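Local coordinates for protein DyP-type peroxidase (Pleurotus ostreatus PC15, PDB 6FSK) that uses heme b to act as a dye-decolorizing peroxidase and probably oxidises dyes and manganese(II) at the expense of hydrogen peroxide, at residues Ser285-Ile289 / Glu290-Leu294. The protein carries 1 engineered substitution. Residues are numbered along the deposited sequence; the frame is centred on the assembly and turned at random.
Sequences SGAPI and EITPL
With its CG1 branch beside the backbone N (chi1 -60°) and the chain extended beyond it, Ile-291 carries its CD1 methyl back to the ring of Pro-288, while Thr-292 has OG1 opposite its own N (chi1 -173°), which places CG2 between N and the carbonyl carbon, close to Pro-288 O and against CB of Ala-287. CD1 of Ile-291 lies 3.7 Å from CG of Pro-288, the two side chains crossing at a slant, and CG2 of Thr-292 comes within 3.9 Å of CB of Ala-287. Isoleucine suits position 291 because its CG1-CD1 arm is long enough to lie against the proline ring; threonine suits 292 because one branch is apolar and faces Ala-287, while OG1 is hydrogen-bonded to the carbonyl O of Lys-295.

The backbone closes round one acceptor. The O of Pro-288 takes a nearly straight bond from Thr-292 N (3.0 Å, N-H...O 171°) in the carbonyl plane, and a more bent one from Ile-291 N (3.2 Å), which approaches from above that plane. Proline suits position 288: its ring offers Ile-291 an apolar surface while its O accepts both N-H groups. Pro-293 N has no hydrogen to give Ile-289 O, so the helical pattern is not carried on there; CB and CD of Pro-293 each lie 3.3 Å from that O. Ile-289 turns its side chain the other way, onto Ala-277 and Arg-278 of helix 268-280 and onto Trp-283.

Upstream, Ser-285 OG accepts from Ala-287 N at 3.0 Å, an ST turn. At the positive phi of Gly-286 a beta-carbon would press on the carbonyl O of Ser-285. Pro-288 and Ile-291 also touch Leu-300 of helix 298-302, and the side chain of Pro-288 is about 8 Å from the bound heme. The segment thus joins an ST turn to an alpha-turn (i+4 to i) with an i+3 bond inside it, in the connection between helices 268-280 and 298-302 near the heme pocket.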
# COMPACT_ATOMS: atom_id res chain seq x y z
N SER A 285 6.76 17.11 -5.41
CA SER A 285 8.13 16.79 -5.06
C SER A 285 8.35 15.85 -3.88
O SER A 285 9.42 15.25 -3.77
CB SER A 285 8.80 18.11 -4.64
OG SER A 285 8.29 18.63 -3.42
N GLY A 286 7.37 15.77 -2.97
CA GLY A 286 7.47 15.05 -1.74
C GLY A 286 7.58 15.96 -0.54
O GLY A 286 7.54 15.52 0.61
N ALA A 287 7.73 17.28 -0.75
CA ALA A 287 7.84 18.17 0.38
C ALA A 287 6.50 18.18 1.17
O ALA A 287 5.46 18.40 0.57
CB ALA A 287 8.19 19.58 -0.07
N PRO A 288 6.52 17.99 2.48
CA PRO A 288 5.32 17.94 3.23
C PRO A 288 4.76 19.31 3.42
O PRO A 288 5.51 20.23 3.79
CB PRO A 288 5.73 17.29 4.52
CG PRO A 288 7.20 17.63 4.65
CD PRO A 288 7.70 17.70 3.31
N ILE A 289 3.45 19.47 3.21
CA ILE A 289 2.83 20.77 3.37
C ILE A 289 2.85 21.17 4.84
O ILE A 289 2.80 22.39 5.15
CB ILE A 289 1.39 20.83 2.79
CG1 ILE A 289 0.48 19.97 3.60
CG2 ILE A 289 1.42 20.53 1.30
CD1 ILE A 289 -0.92 19.92 3.01
N GLU A 290 2.90 20.25 5.82
CA GLU A 290 2.94 20.63 7.20
C GLU A 290 4.18 21.49 7.51
O GLU A 290 4.10 22.35 8.40
CB GLU A 290 2.90 19.38 8.07
CG GLU A 290 2.95 19.54 9.57
CD GLU A 290 1.74 20.28 10.16
OE1 GLU A 290 0.68 20.49 9.48
OE2 GLU A 290 1.85 20.61 11.36
N ILE A 291 5.28 21.21 6.81
CA ILE A 291 6.54 21.99 6.97
C ILE A 291 6.50 23.18 6.04
O ILE A 291 6.87 24.33 6.48
CB ILE A 291 7.77 21.11 6.75
CG1 ILE A 291 7.78 19.97 7.76
CG2 ILE A 291 9.08 21.95 6.80
CD1 ILE A 291 8.93 19.00 7.68
N THR A 292 6.10 23.02 4.78
CA THR A 292 6.08 24.10 3.81
C THR A 292 4.68 24.28 3.18
O THR A 292 4.40 23.75 2.10
CB THR A 292 7.22 23.97 2.78
OG1 THR A 292 7.28 25.11 1.94
CG2 THR A 292 7.13 22.70 1.95
N PRO A 293 3.78 25.00 3.90
CA PRO A 293 2.35 25.00 3.48
C PRO A 293 1.99 25.95 2.33
O PRO A 293 0.91 25.77 1.73
CB PRO A 293 1.61 25.43 4.77
CG PRO A 293 2.65 26.20 5.52
CD PRO A 293 3.92 25.50 5.27
N LEU A 294 2.89 26.91 2.01
CA LEU A 294 2.53 27.93 1.05
C LEU A 294 3.07 27.67 -0.32
O LEU A 294 2.43 28.06 -1.30
CB LEU A 294 3.01 29.34 1.52
CG LEU A 294 2.54 29.82 2.90
CD1 LEU A 294 3.12 31.18 3.30
CD2 LEU A 294 1.05 29.95 2.94